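Long-range contact in acetyl-coa acetyltransferase (Zoogloea ramigera, PDB 2WL6), which catalyses, as a biosynthetic thiolase, the Claisen condensation of two acetyl-CoA molecules to acetoacetyl-CoA, a step of polyhydroxybutyrate (PHB) synthesis: residues S118-A126 / F137-K145. The protein carries 2 engineered substitutions. Residues are numbered along the deposited sequence; the frame is centred on the assembly and turned at random.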
ATOM      1  N   SER A 118      13.929  -0.613  16.109  1.00  5.21           N
ATOM      2  CA  SER A 118      12.938  -1.662  15.903  1.00  5.48           C
ATOM      3  C   SER A 118      12.827  -1.974  14.447  1.00  5.88           C
ATOM      4  O   SER A 118      11.912  -1.512  13.791  1.00  6.60           O
ATOM      5  CB  SER A 118      11.563  -1.205  16.377  1.00  5.49           C
ATOM      6  OG  SER A 118      10.559  -2.100  15.933  1.00  5.48           O
ATOM      7  N   MET A 119      13.752  -2.748  13.922  1.00  6.18           N
ATOM      8  CA  MET A 119      13.704  -3.076  12.510  1.00  6.92           C
ATOM      9  C   MET A 119      12.414  -3.823  12.122  1.00  7.65           C
ATOM     10  O   MET A 119      11.959  -3.778  10.972  1.00  7.67           O
ATOM     11  CB  MET A 119      14.959  -3.844  12.138  1.00  6.61           C
ATOM     12  CG  MET A 119      16.162  -3.060  12.569  1.00  6.06           C
ATOM     13  SD  MET A 119      17.701  -3.818  12.135  1.00  6.43           S
ATOM     14  CE  MET A 119      17.763  -3.601  10.364  1.00  6.30           C
ATOM     15  N   SER A 120      11.809  -4.480  13.102  1.00  8.32           N
ATOM     16  CA  SER A 120      10.578  -5.215  12.853  1.00  8.43           C
ATOM     17  C   SER A 120       9.411  -4.267  12.609  1.00  8.72           C
ATOM     18  O   SER A 120       8.483  -4.597  11.867  1.00  9.42           O
ATOM     19  CB  SER A 120      10.251  -6.127  14.022  1.00  8.38           C
ATOM     20  OG  SER A 120      11.260  -7.088  14.204  1.00  7.96           O
ATOM     21  N   MET A 121       9.416  -3.112  13.256  1.00  8.43           N
ATOM     22  CA  MET A 121       8.335  -2.168  13.058  1.00  8.52           C
ATOM     23  C   MET A 121       8.694  -1.122  12.003  1.00  8.75           C
ATOM     24  O   MET A 121       7.986  -0.134  11.844  1.00  9.53           O
ATOM     25  CB  MET A 121       7.977  -1.494  14.365  1.00  8.74           C
ATOM     26  CG  MET A 121       7.587  -2.440  15.461  1.00 10.59           C
ATOM     27  SD  MET A 121       5.823  -2.799  15.423  1.00 13.63           S
ATOM     28  CE  MET A 121       5.175  -1.321  16.200  1.00 12.49           C
ATOM     29  N   ALA A 122       9.786  -1.319  11.270  1.00  8.77           N
ATOM     30  CA  ALA A 122      10.091  -0.440  10.142  1.00  8.48           C
ATOM     31  C   ALA A 122       9.076  -0.715   9.075  1.00  8.45           C
ATOM     32  O   ALA A 122       8.791  -1.859   8.808  1.00  8.57           O
ATOM     33  CB  ALA A 122      11.480  -0.693   9.622  1.00  8.14           C
ATOM     34  N   PRO A 123       8.509   0.334   8.470  1.00  8.98           N
ATOM     35  CA  PRO A 123       7.459   0.227   7.438  1.00  9.41           C
ATOM     36  C   PRO A 123       7.946   0.207   5.989  1.00  9.83           C
ATOM     37  O   PRO A 123       9.040   0.680   5.708  1.00 10.36           O
ATOM     38  CB  PRO A 123       6.657   1.501   7.652  1.00  9.68           C
ATOM     39  CG  PRO A 123       7.656   2.489   8.164  1.00  8.90           C
ATOM     40  CD  PRO A 123       8.697   1.719   8.929  1.00  8.81           C
ATOM     41  N   HIS A 124       7.139  -0.345   5.082  1.00 10.30           N
ATOM     42  CA  HIS A 124       7.374  -0.238   3.629  1.00 10.84           C
ATOM     43  C   HIS A 124       6.742   1.066   3.167  1.00 11.56           C
ATOM     44  O   HIS A 124       5.818   1.543   3.805  1.00 12.76           O
ATOM     45  CB  HIS A 124       6.627  -1.336   2.890  1.00 10.72           C
ATOM     46  CG  HIS A 124       7.311  -2.659   2.874  1.00 10.09           C
ATOM     47  ND1 HIS A 124       6.888  -3.718   3.650  1.00 10.93           N
ATOM     48  CD2 HIS A 124       8.347  -3.120   2.138  1.00  9.35           C
ATOM     49  CE1 HIS A 124       7.656  -4.768   3.407  1.00 10.32           C
ATOM     50  NE2 HIS A 124       8.554  -4.427   2.500  1.00  9.04           N
ATOM     51  N   CYS A 125       7.153   1.632   2.044  1.00 11.73           N
ATOM     52  CA  CYS A 125       6.567   2.919   1.695  1.00 11.82           C
ATOM     53  C   CYS A 125       6.792   3.341   0.259  1.00 11.86           C
ATOM     54  O   CYS A 125       7.620   2.763  -0.442  1.00 11.67           O
ATOM     55  CB  CYS A 125       7.145   3.992   2.615  1.00 11.83           C
ATOM     56  SG  CYS A 125       8.759   4.592   2.069  1.00 11.61           S
ATOM     57  N   ALA A 126       6.062   4.373  -0.160  1.00 12.09           N
ATOM     58  CA  ALA A 126       6.233   4.940  -1.492  1.00 12.97           C
ATOM     59  C   ALA A 126       5.754   6.369  -1.539  1.00 13.53           C
ATOM     60  O   ALA A 126       4.927   6.770  -0.731  1.00 13.08           O
ATOM     61  CB  ALA A 126       5.500   4.115  -2.530  1.00 13.17           C
ATOM     62  N   PHE A 137       3.963  -0.101  -9.376  1.00 24.58           N
ATOM     63  CA  PHE A 137       5.058   0.617  -8.660  1.00 23.50           C
ATOM     64  C   PHE A 137       5.607  -0.071  -7.373  1.00 22.74           C
ATOM     65  O   PHE A 137       4.983  -0.987  -6.821  1.00 22.43           O
ATOM     66  CB  PHE A 137       4.708   2.101  -8.417  1.00 23.17           C
ATOM     67  CG  PHE A 137       3.612   2.323  -7.411  1.00 22.16           C
ATOM     68  CD1 PHE A 137       3.914   2.649  -6.109  1.00 21.03           C
ATOM     69  CD2 PHE A 137       2.279   2.227  -7.776  1.00 22.15           C
ATOM     70  CE1 PHE A 137       2.910   2.878  -5.173  1.00 20.59           C
ATOM     71  CE2 PHE A 137       1.269   2.451  -6.846  1.00 22.06           C
ATOM     72  CZ  PHE A 137       1.594   2.781  -5.537  1.00 20.99           C
ATOM     73  N   LYS A 138       6.777   0.367  -6.906  1.00 21.68           N
ATOM     74  CA  LYS A 138       7.407  -0.279  -5.755  1.00 20.75           C
ATOM     75  C   LYS A 138       6.911   0.233  -4.401  1.00 19.62           C
ATOM     76  O   LYS A 138       6.472   1.368  -4.254  1.00 19.32           O
ATOM     77  CB  LYS A 138       8.934  -0.159  -5.819  1.00 20.78           C
ATOM     78  CG  LYS A 138       9.550  -0.661  -7.103  1.00 21.92           C
ATOM     79  CD  LYS A 138      11.066  -0.891  -6.944  1.00 23.94           C
ATOM     80  CE  LYS A 138      11.387  -2.321  -6.463  1.00 24.57           C
ATOM     81  NZ  LYS A 138      12.829  -2.543  -6.126  1.00 24.10           N
ATOM     82  N   MET A 139       6.993  -0.634  -3.411  1.00 18.37           N
ATOM     83  CA  MET A 139       6.832  -0.224  -2.040  1.00 17.39           C
ATOM     84  C   MET A 139       8.144  -0.538  -1.347  1.00 16.68           C
ATOM     85  O   MET A 139       8.402  -1.687  -1.003  1.00 16.44           O
ATOM     86  CB  MET A 139       5.695  -0.991  -1.384  1.00 17.46           C
ATOM     87  CG  MET A 139       4.309  -0.517  -1.784  1.00 17.47           C
ATOM     88  SD  MET A 139       3.913   1.050  -0.994  1.00 19.31           S
ATOM     89  CE  MET A 139       3.723   0.611   0.741  1.00 18.63           C
ATOM     90  N   ILE A 140       8.968   0.490  -1.169  1.00 15.75           N
ATOM     91  CA  ILE A 140      10.302   0.349  -0.623  1.00 15.01           C
ATOM     92  C   ILE A 140      10.267  -0.007   0.848  1.00 14.34           C
ATOM     93  O   ILE A 140       9.441   0.506   1.595  1.00 14.61           O
ATOM     94  CB  ILE A 140      11.076   1.656  -0.770  1.00 15.01           C
ATOM     95  CG1 ILE A 140      11.199   2.061  -2.243  1.00 16.17           C
ATOM     96  CG2 ILE A 140      12.443   1.509  -0.200  1.00 15.65           C
ATOM     97  CD1 ILE A 140      11.842   1.003  -3.156  1.00 18.00           C
ATOM     98  N   ASP A 141      11.159  -0.901   1.251  1.00 13.39           N
ATOM     99  CA  ASP A 141      11.324  -1.250   2.652  1.00 12.38           C
ATOM    100  C   ASP A 141      12.260  -0.238   3.275  1.00 11.56           C
ATOM    101  O   ASP A 141      13.435  -0.207   2.941  1.00 11.63           O
ATOM    102  CB  ASP A 141      11.924  -2.654   2.737  1.00 12.26           C
ATOM    103  CG  ASP A 141      11.974  -3.177   4.135  1.00 12.18           C
ATOM    104  OD1 ASP A 141      12.133  -2.358   5.079  1.00 12.23           O
ATOM    105  OD2 ASP A 141      11.860  -4.412   4.276  1.00 10.55           O
ATOM    106  N   THR A 142      11.766   0.601   4.171  1.00 10.47           N
ATOM    107  CA  THR A 142      12.647   1.616   4.740  1.00  9.88           C
ATOM    108  C   THR A 142      13.901   1.033   5.436  1.00 10.19           C
ATOM    109  O   THR A 142      14.988   1.606   5.362  1.00 10.15           O
ATOM    110  CB  THR A 142      11.918   2.589   5.661  1.00  9.32           C
ATOM    111  OG1 THR A 142      11.007   1.872   6.487  1.00  7.46           O
ATOM    112  CG2 THR A 142      11.156   3.607   4.843  1.00  8.89           C
ATOM    113  N   MET A 143      13.766  -0.112   6.093  1.00 10.19           N
ATOM    114  CA  MET A 143      14.924  -0.706   6.725  1.00  9.98           C
ATOM    115  C   MET A 143      16.004  -0.943   5.662  1.00 10.30           C
ATOM    116  O   MET A 143      17.137  -0.490   5.786  1.00  9.70           O
ATOM    117  CB  MET A 143      14.534  -2.018   7.365  1.00  9.82           C
ATOM    118  CG  MET A 143      15.729  -2.893   7.706  1.00 10.46           C
ATOM    119  SD  MET A 143      15.273  -4.589   8.082  1.00 10.67           S
ATOM    120  CE  MET A 143      14.709  -5.151   6.479  1.00 12.83           C
ATOM    121  N   ILE A 144      15.649  -1.649   4.596  1.00 11.16           N
ATOM    122  CA  ILE A 144      16.627  -1.937   3.552  1.00 11.93           C
ATOM    123  C   ILE A 144      17.100  -0.635   2.914  1.00 12.28           C
ATOM    124  O   ILE A 144      18.293  -0.399   2.788  1.00 13.22           O
ATOM    125  CB  ILE A 144      16.094  -2.873   2.435  1.00 12.03           C
ATOM    126  CG1 ILE A 144      15.694  -4.234   2.995  1.00 12.82           C
ATOM    127  CG2 ILE A 144      17.160  -3.077   1.388  1.00 11.08           C
ATOM    128  CD1 ILE A 144      16.886  -5.099   3.311  1.00 14.08           C
ATOM    129  N   LYS A 145      16.168   0.229   2.532  1.00 11.96           N
ATOM    130  CA  LYS A 145      16.535   1.454   1.837  1.00 11.54           C
ATOM    131  C   LYS A 145      17.331   2.386   2.736  1.00 11.38           C
ATOM    132  O   LYS A 145      18.324   2.973   2.310  1.00 11.00           O
ATOM    133  CB  LYS A 145      15.286   2.166   1.307  1.00 11.15           C
ATOM    134  CG  LYS A 145      15.586   3.435   0.524  1.00 11.01           C
ATOM    135  CD  LYS A 145      16.603   3.149  -0.533  1.00 11.27           C
ATOM    136  CE  LYS A 145      16.578   4.164  -1.641  1.00 11.42           C
ATOM    137  NZ  LYS A 145      17.386   3.645  -2.776  1.00 12.15           N
TER
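Cys125 and Ile140 form the hydrogen-bonded pair of a β hairpin, strands 124-126 and 137-141, that projects from the thiolase fold into the tetramer. Cys125 N donates to Ile140 O (2.6 Å) in the carbonyl plane, and Ile140 N returns a bond to Cys125 O. His124 and Asp141 are the adjacent non-hydrogen-bonded pair. At His124, CB rests 3.6 Å from Ile140 O and 4.1 Å from Met139 CE; CG is anti to the carbonyl carbon (chi1 -81°), which swings the ring over the partner strand, and faces Ile140 O and Met139 O; CD2 lies 3.5 Å from Met139 O and also meets the CA and CB of Asp141. NE2, at the far end, bonds to Gly135 O of the third subunit, and the ring packs edge-to-face with Phe137 of that subunit. Replacing this ring by alanine would probably leave that Gly135 carbonyl without its donor and open a gap beside Asp141 CB. The imidazole and the Asp141 carboxylate are turned 57° apart; Asp141 OD1 takes both a salt bridge to Arg129 of the second subunit and a weak N-cap bond from Met143 N. Strand 124-126 continues the sheet into the second subunit and strand 137-141 into the third, so the hairpin links three chains. Where the helix begins, Pro123 O accepts from Thr142 N (3.1 Å). Farther along, Met119 CE meets Met143 CG (3.4 Å), the two side chains crossing at about a right angle. At the loop end of the hairpin, Ala126 CB touches the Phe137 ring at its edge, in plane, 3.9 Å from CE1.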